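Local coordinates for protein UL37 (Suid herpesvirus 1, PDB 4K70) that is an inner tegument protein of the virion that probably helps control viral trafficking, this chain being its N-terminal half, at residues T217-E221 / T346-C350; Y394-Y398 / V427-P433. All coordinates share one frame. Residue numbers count along the deposited sequence, not the author numbering.

Interaction 1 (T217-E221 / T346-C350)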
ATOM      1  N   THR A 217       1.150  14.858 -18.809  1.00 27.55           N
ATOM      2  CA  THR A 217       0.772  13.675 -18.029  1.00 28.79           C
ATOM      3  C   THR A 217       0.675  14.013 -16.532  1.00 26.90           C
ATOM      4  O   THR A 217      -0.195  13.502 -15.821  1.00 25.96           O
ATOM      5  CB  THR A 217       1.719  12.463 -18.240  1.00 27.58           C
ATOM      6  OG1 THR A 217       2.988  12.710 -17.612  1.00 24.52           O
ATOM      7  CG2 THR A 217       1.909  12.147 -19.739  1.00 20.94           C
ATOM      8  N   ILE A 218       1.561  14.884 -16.064  1.00 25.36           N
ATOM      9  CA  ILE A 218       1.572  15.260 -14.652  1.00 26.17           C
ATOM     10  C   ILE A 218       0.343  16.117 -14.328  1.00 29.05           C
ATOM     11  O   ILE A 218      -0.336  15.907 -13.317  1.00 27.68           O
ATOM     12  CB  ILE A 218       2.852  16.024 -14.281  1.00 23.20           C
ATOM     13  CG1 ILE A 218       4.066  15.093 -14.369  1.00 27.07           C
ATOM     14  CG2 ILE A 218       2.743  16.608 -12.863  1.00 25.03           C
ATOM     15  CD1 ILE A 218       5.402  15.826 -14.422  1.00 25.41           C
ATOM     16  N   ALA A 219       0.056  17.081 -15.191  1.00 26.05           N
ATOM     17  CA  ALA A 219      -1.109  17.936 -14.990  1.00 28.51           C
ATOM     18  C   ALA A 219      -2.363  17.074 -14.918  1.00 31.37           C
ATOM     19  O   ALA A 219      -3.204  17.261 -14.037  1.00 29.31           O
ATOM     20  CB  ALA A 219      -1.216  18.971 -16.101  1.00 24.91           C
ATOM     21  N   ASP A 220      -2.453  16.092 -15.817  1.00 29.05           N
ATOM     22  CA  ASP A 220      -3.649  15.249 -15.935  1.00 29.38           C
ATOM     23  C   ASP A 220      -3.816  14.177 -14.845  1.00 30.82           C
ATOM     24  O   ASP A 220      -4.928  13.903 -14.413  1.00 32.89           O
ATOM     25  CB  ASP A 220      -3.717  14.594 -17.325  1.00 27.91           C
ATOM     26  CG  ASP A 220      -4.000  15.602 -18.422  1.00 35.84           C
ATOM     27  OD1 ASP A 220      -4.301  16.769 -18.077  1.00 36.08           O
ATOM     28  OD2 ASP A 220      -3.933  15.238 -19.614  1.00 35.79           O
ATOM     29  N   GLU A 221      -2.720  13.562 -14.414  1.00 27.31           N
ATOM     30  CA  GLU A 221      -2.768  12.484 -13.430  0.54 31.44           C
ATOM     31  C   GLU A 221      -2.805  13.027 -12.009  1.00 29.62           C
ATOM     32  O   GLU A 221      -3.405  12.434 -11.120  1.00 33.92           O
ATOM     33  CB  GLU A 221      -1.540  11.570 -13.568  0.54 28.27           C
ATOM     34  CG  GLU A 221      -1.315  10.965 -14.959  0.54 31.10           C
ATOM     35  CD  GLU A 221      -1.952   9.596 -15.129  0.54 31.35           C
ATOM     36  OE1 GLU A 221      -2.827   9.241 -14.308  0.54 30.44           O
ATOM     37  OE2 GLU A 221      -1.573   8.878 -16.084  0.54 25.04           O
ATOM     38  N   THR A 346       2.782   5.981 -18.435  1.00 25.07           N
ATOM     39  CA  THR A 346       2.057   6.446 -17.265  1.00 23.96           C
ATOM     40  C   THR A 346       0.756   5.650 -17.153  1.00 25.55           C
ATOM     41  O   THR A 346       0.433   4.855 -18.040  1.00 23.07           O
ATOM     42  CB  THR A 346       1.718   7.913 -17.423  1.00 25.00           C
ATOM     43  OG1 THR A 346       0.944   8.064 -18.613  1.00 22.13           O
ATOM     44  CG2 THR A 346       2.984   8.731 -17.570  1.00 22.35           C
ATOM     45  N   ARG A 347       0.017   5.853 -16.068  1.00 24.86           N
ATOM     46  CA  ARG A 347      -1.231   5.124 -15.835  0.59 26.33           C
ATOM     47  C   ARG A 347      -2.188   5.249 -17.009  1.00 25.52           C
ATOM     48  O   ARG A 347      -2.724   4.259 -17.494  1.00 22.48           O
ATOM     49  CB  ARG A 347      -1.946   5.623 -14.570  0.59 26.11           C
ATOM     50  CG  ARG A 347      -3.204   4.821 -14.254  0.59 28.89           C
ATOM     51  CD  ARG A 347      -4.234   5.608 -13.441  0.59 30.97           C
ATOM     52  NE  ARG A 347      -4.757   6.783 -14.140  0.59 33.29           N
ATOM     53  CZ  ARG A 347      -5.727   6.755 -15.055  0.59 33.60           C
ATOM     54  NH1 ARG A 347      -6.284   5.602 -15.416  0.59 31.77           N
ATOM     55  NH2 ARG A 347      -6.132   7.884 -15.620  0.59 30.15           N
ATOM     56  N   ARG A 348      -2.410   6.481 -17.445  1.00 23.78           N
ATOM     57  CA  ARG A 348      -3.351   6.740 -18.531  1.00 27.92           C
ATOM     58  C   ARG A 348      -2.850   6.182 -19.866  1.00 24.06           C
ATOM     59  O   ARG A 348      -3.631   5.677 -20.666  1.00 23.90           O
ATOM     60  CB  ARG A 348      -3.633   8.242 -18.632  1.00 29.93           C
ATOM     61  CG  ARG A 348      -4.468   8.654 -19.812  1.00 34.36           C
ATOM     62  CD  ARG A 348      -5.842   8.018 -19.771  1.00 39.14           C
ATOM     63  NE  ARG A 348      -6.757   8.682 -20.698  1.00 47.45           N
ATOM     64  CZ  ARG A 348      -7.892   8.146 -21.138  1.00 47.46           C
ATOM     65  NH1 ARG A 348      -8.250   6.932 -20.736  1.00 43.91           N
ATOM     66  NH2 ARG A 348      -8.663   8.818 -21.985  1.00 51.82           N
ATOM     67  N   HIS A 349      -1.549   6.256 -20.110  1.00 21.53           N
ATOM     68  CA  HIS A 349      -1.006   5.761 -21.391  1.00 22.06           C
ATOM     69  C   HIS A 349      -1.067   4.251 -21.505  1.00 22.12           C
ATOM     70  O   HIS A 349      -1.259   3.701 -22.604  1.00 24.51           O
ATOM     71  CB  HIS A 349       0.419   6.270 -21.629  1.00 19.67           C
ATOM     72  CG  HIS A 349       0.482   7.741 -21.886  1.00 21.61           C
ATOM     73  ND1 HIS A 349       1.658   8.400 -22.154  1.00 19.30           N
ATOM     74  CD2 HIS A 349      -0.495   8.680 -21.915  1.00 21.97           C
ATOM     75  CE1 HIS A 349       1.403   9.686 -22.354  1.00 21.78           C
ATOM     76  NE2 HIS A 349       0.107   9.879 -22.205  1.00 20.99           N
ATOM     77  N   CYS A 350      -0.875   3.572 -20.381  1.00 20.79           N
ATOM     78  CA  CYS A 350      -1.053   2.130 -20.345  1.00 21.88           C
ATOM     79  C   CYS A 350      -2.484   1.780 -20.731  1.00 20.43           C
ATOM     80  O   CYS A 350      -2.716   0.911 -21.553  1.00 21.09           O
ATOM     81  CB  CYS A 350      -0.746   1.575 -18.952  1.00 22.93           C
ATOM     82  SG  CYS A 350       1.017   1.526 -18.521  1.00 24.32           S
TER
HETATM   83  O   HOH W   1      -0.504  10.096 -18.352  1.00 33.36           O
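The free amides in the first turn of a helix can donate hydrogen bonds to a carboxylate from elsewhere in the fold, and Glu221 gives a worked example. Residues 217-221 belong to the C-terminal part of helix 208-223, whereas 346-350 hold the start of helix 347-358. Thr217 comes first and makes the apolar part of the contact, its methyl carbon Thr217 CG2 lying 3.6 Å from His349 CE1. As a separate van der Waals approach, Thr217 OG1 comes within 4.0 Å of Thr346 CG2, while that hydroxyl is hydrogen-bonded to Phe214 O in its own helix. Ile218 points away and packs on helix 191-201. One turn after Thr217, Glu221 supplies the polar part. Glu221 OE2 accepts a hydrogen bond from Arg348 N at 2.9 Å, and Glu221 OE1 meets Arg347 NE at 3.1 Å in a salt bridge at the guanidinium edge. Thr346 is the N-cap, Thr346 OG1 taking a weak bond from His349 N at 3.4 Å; a water 2.8 Å from Glu221 OE2 and 2.5 Å from Thr346 OG1 joins the cap to the carboxylate. The guanidinium of Arg348 turns away to Asp351. Thr346 and Glu221 thus share the work at the helix start, one occupying the cap and the other binding a first-turn amide from outside. The chemistry implies a doubly matched carboxylate: its negative charge meets both an arginine and the positive N-terminal end of the helix dipole, with a small apolar patch beside it.

Interaction 2 (Y394-Y398 / V427-P433); sequences YVRAY and VRHCMAP
Pro433 CD lies over one face of the Tyr398 ring, 3.5 Å from its centroid, a CH-pi contact at the centre of an all-helical packing in which one helix meets the residues that follow the C-terminal end of helix 422-431. Ala432 CA makes a second, off-centre CH-pi contact at 4.3 Å from the Tyr398 centroid. Pro433 CG also lies 3.8 Å from Tyr394 CE2, and Pro433 CB 3.9 Å from Val395 CG2.

Build 394-398 as regular helix, and 427-431 as the last turn of a second helix, after which Ala432 (-55/141) and Pro433 (-60/136) are extended. The short axes run nearly antiparallel, at 159°, but 13.2 Å apart, so the extension bridges the gap; Val395 and Pro433 are closest in register, CA to CA 5.7 Å. Both tyrosines are t at chi1, with chi2 of 59° for Tyr394 and 88° for Tyr398.

Farther out, Tyr398 CE1 approaches Val427 CG1 at 4.1 Å, while Leu384 of helix 366-385 touches Tyr398, Val427 and Met431. Toward the polar edge, Tyr398 OH lies 3.2 Å from Arg428 CA, and the Arg428 guanidinium leads away. Tyr394 packs on the calcium ligand Asp387, their side chains about 4 Å apart, and Tyr394 OH donates a very short hydrogen bond of 2.5 Å to Met431 O.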
ATOM      1  N   TYR A 394      -2.242  -5.414   1.750  1.00 21.67           N
ATOM      2  CA  TYR A 394      -1.696  -5.545   0.397  1.00 22.93           C
ATOM      3  C   TYR A 394      -1.860  -6.972  -0.119  1.00 22.63           C
ATOM      4  O   TYR A 394      -2.137  -7.168  -1.291  1.00 27.08           O
ATOM      5  CB  TYR A 394      -0.250  -5.078   0.287  1.00 20.71           C
ATOM      6  CG  TYR A 394       0.275  -5.204  -1.133  1.00 23.95           C
ATOM      7  CD1 TYR A 394      -0.348  -4.534  -2.182  1.00 22.01           C
ATOM      8  CD2 TYR A 394       1.380  -5.997  -1.428  1.00 18.96           C
ATOM      9  CE1 TYR A 394       0.112  -4.636  -3.488  1.00 21.31           C
ATOM     10  CE2 TYR A 394       1.846  -6.114  -2.733  1.00 21.66           C
ATOM     11  CZ  TYR A 394       1.208  -5.425  -3.759  1.00 24.49           C
ATOM     12  OH  TYR A 394       1.662  -5.523  -5.054  1.00 23.34           O
ATOM     13  N   VAL A 395      -1.733  -7.963   0.764  1.00 22.85           N
ATOM     14  CA  VAL A 395      -2.007  -9.342   0.379  1.00 20.40           C
ATOM     15  C   VAL A 395      -3.412  -9.458  -0.221  1.00 25.01           C
ATOM     16  O   VAL A 395      -3.602 -10.065  -1.268  1.00 23.27           O
ATOM     17  CB  VAL A 395      -1.886 -10.303   1.556  1.00 24.47           C
ATOM     18  CG1 VAL A 395      -2.378 -11.675   1.148  1.00 25.60           C
ATOM     19  CG2 VAL A 395      -0.435 -10.389   2.021  1.00 22.08           C
ATOM     20  N   ARG A 396      -4.384  -8.853   0.453  1.00 21.88           N
ATOM     21  CA  ARG A 396      -5.771  -8.834   0.003  1.00 23.08           C
ATOM     22  C   ARG A 396      -5.963  -8.028  -1.282  1.00 21.82           C
ATOM     23  O   ARG A 396      -6.703  -8.444  -2.168  1.00 22.97           O
ATOM     24  CB  ARG A 396      -6.661  -8.250   1.109  1.00 25.38           C
ATOM     25  CG  ARG A 396      -6.804  -9.144   2.348  1.00 27.02           C
ATOM     26  CD  ARG A 396      -7.491  -8.396   3.499  1.00 37.38           C
ATOM     27  NE  ARG A 396      -7.811  -9.274   4.626  1.00 41.14           N
ATOM     28  CZ  ARG A 396      -8.159  -8.840   5.837  1.00 45.55           C
ATOM     29  NH1 ARG A 396      -8.215  -7.535   6.087  1.00 40.27           N
ATOM     30  NH2 ARG A 396      -8.436  -9.708   6.804  1.00 39.56           N
ATOM     31  N   ALA A 397      -5.324  -6.861  -1.371  1.00 19.95           N
ATOM     32  CA  ALA A 397      -5.456  -6.026  -2.567  1.00 21.41           C
ATOM     33  C   ALA A 397      -4.828  -6.722  -3.776  1.00 23.66           C
ATOM     34  O   ALA A 397      -5.348  -6.640  -4.887  1.00 21.80           O
ATOM     35  CB  ALA A 397      -4.808  -4.691  -2.357  1.00 21.33           C
ATOM     36  N   TYR A 398      -3.712  -7.412  -3.550  1.00 19.19           N
ATOM     37  CA  TYR A 398      -3.025  -8.137  -4.626  1.00 21.21           C
ATOM     38  C   TYR A 398      -3.849  -9.313  -5.141  1.00 18.29           C
ATOM     39  O   TYR A 398      -3.995  -9.509  -6.341  1.00 25.03           O
ATOM     40  CB  TYR A 398      -1.665  -8.644  -4.136  1.00 20.53           C
ATOM     41  CG  TYR A 398      -0.883  -9.407  -5.203  1.00 22.37           C
ATOM     42  CD1 TYR A 398      -0.043  -8.738  -6.080  1.00 22.12           C
ATOM     43  CD2 TYR A 398      -0.996 -10.785  -5.333  1.00 21.24           C
ATOM     44  CE1 TYR A 398       0.671  -9.421  -7.063  1.00 19.75           C
ATOM     45  CE2 TYR A 398      -0.277 -11.481  -6.328  1.00 22.43           C
ATOM     46  CZ  TYR A 398       0.555 -10.786  -7.176  1.00 22.38           C
ATOM     47  OH  TYR A 398       1.290 -11.454  -8.157  1.00 23.60           O
ATOM     48  N   VAL A 427       3.810  -9.961 -13.447  1.00 20.55           N
ATOM     49  CA  VAL A 427       3.349  -9.147 -12.319  1.00 22.28           C
ATOM     50  C   VAL A 427       3.856  -9.671 -10.971  1.00 22.58           C
ATOM     51  O   VAL A 427       4.312  -8.898 -10.124  1.00 24.18           O
ATOM     52  CB  VAL A 427       1.814  -9.020 -12.295  1.00 22.65           C
ATOM     53  CG1 VAL A 427       1.355  -8.350 -10.997  1.00 22.75           C
ATOM     54  CG2 VAL A 427       1.330  -8.236 -13.529  1.00 21.56           C
ATOM     55  N   ARG A 428       3.775 -10.980 -10.765  1.00 22.32           N
ATOM     56  CA  ARG A 428       4.226 -11.546  -9.501  1.00 19.66           C
ATOM     57  C   ARG A 428       5.713 -11.339  -9.251  1.00 24.07           C
ATOM     58  O   ARG A 428       6.143 -11.259  -8.102  1.00 23.88           O
ATOM     59  CB  ARG A 428       3.852 -13.026  -9.366  1.00 21.87           C
ATOM     60  CG  ARG A 428       4.627 -14.003 -10.248  1.00 24.46           C
ATOM     61  CD  ARG A 428       4.098 -15.418 -10.029  1.00 24.55           C
ATOM     62  NE  ARG A 428       4.801 -16.411 -10.840  1.00 26.16           N
ATOM     63  CZ  ARG A 428       4.433 -17.682 -10.944  1.00 28.00           C
ATOM     64  NH1 ARG A 428       3.363 -18.121 -10.293  1.00 25.90           N
ATOM     65  NH2 ARG A 428       5.133 -18.515 -11.700  1.00 24.27           N
ATOM     66  N   HIS A 429       6.488 -11.223 -10.323  1.00 25.29           N
ATOM     67  CA  HIS A 429       7.933 -11.113 -10.199  1.00 24.90           C
ATOM     68  C   HIS A 429       8.356  -9.817  -9.507  1.00 24.23           C
ATOM     69  O   HIS A 429       9.368  -9.764  -8.806  1.00 22.21           O
ATOM     70  CB  HIS A 429       8.620 -11.240 -11.568  1.00 22.57           C
ATOM     71  CG  HIS A 429      10.084 -11.561 -11.470  1.00 23.46           C
ATOM     72  ND1 HIS A 429      10.541 -12.786 -11.032  1.00 22.89           N
ATOM     73  CD2 HIS A 429      11.182 -10.808 -11.709  1.00 21.32           C
ATOM     74  CE1 HIS A 429      11.865 -12.776 -11.020  1.00 25.45           C
ATOM     75  NE2 HIS A 429      12.280 -11.591 -11.429  1.00 22.67           N
ATOM     76  N   CYS A 430       7.574  -8.768  -9.692  1.00 21.01           N
ATOM     77  CA  CYS A 430       7.969  -7.464  -9.184  1.00 21.92           C
ATOM     78  C   CYS A 430       7.018  -6.934  -8.116  1.00 24.60           C
ATOM     79  O   CYS A 430       7.436  -6.175  -7.239  1.00 29.43           O
ATOM     80  CB  CYS A 430       8.139  -6.459 -10.333  1.00 22.23           C
ATOM     81  SG  CYS A 430       6.675  -6.317 -11.463  1.00 23.86           S
ATOM     82  N   MET A 431       5.760  -7.375  -8.151  1.00 23.34           N
ATOM     83  CA  MET A 431       4.728  -6.808  -7.280  1.00 25.61           C
ATOM     84  C   MET A 431       4.142  -7.761  -6.235  1.00 25.75           C
ATOM     85  O   MET A 431       3.304  -7.339  -5.425  1.00 22.78           O
ATOM     86  CB  MET A 431       3.582  -6.209  -8.112  1.00 20.70           C
ATOM     87  CG  MET A 431       4.017  -5.137  -9.096  1.00 21.19           C
ATOM     88  SD  MET A 431       4.748  -3.699  -8.294  1.00 23.76           S
ATOM     89  CE  MET A 431       3.341  -2.867  -7.532  1.00 22.54           C
ATOM     90  N   ALA A 432       4.562  -9.027  -6.252  1.00 22.70           N
ATOM     91  CA  ALA A 432       4.035 -10.004  -5.297  1.00 23.50           C
ATOM     92  C   ALA A 432       4.220  -9.489  -3.875  1.00 23.54           C
ATOM     93  O   ALA A 432       5.233  -8.860  -3.576  1.00 22.97           O
ATOM     94  CB  ALA A 432       4.724 -11.356  -5.456  1.00 20.39           C
ATOM     95  N   PRO A 433       3.224  -9.727  -3.009  1.00 24.82           N
ATOM     96  CA  PRO A 433       3.317  -9.351  -1.599  1.00 22.07           C
ATOM     97  C   PRO A 433       4.500 -10.062  -0.934  1.00 23.98           C
ATOM     98  O   PRO A 433       4.704 -11.252  -1.170  1.00 23.41           O
ATOM     99  CB  PRO A 433       2.007  -9.872  -1.029  1.00 21.31           C
ATOM    100  CG  PRO A 433       1.057  -9.805  -2.154  1.00 20.70           C
ATOM    101  CD  PRO A 433       1.881 -10.241  -3.344  1.00 27.39           C
TER

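Overall arrangement
Following the chain from the N terminus, past a series of earlier helices, helix 208-223 supplies the first half of interaction 1, which joins it to the start of helix 347-358 and closes a loop of 124 intervening residues that contains no strand. Interaction 2 opens later and closes a much shorter loop of 28 residues, between helix 392-402 and the end of helix 422-431. The two are therefore in series, neither nested nor crossed. The centres of interactions 1 and 2 are about 22 Å apart. Their nearest atoms are about 11 Å apart, so they do not touch. Helix 366-385 lies between them in sequence and packs against both: His382 meets Arg347 and Cys350, and Leu384 meets the second contact.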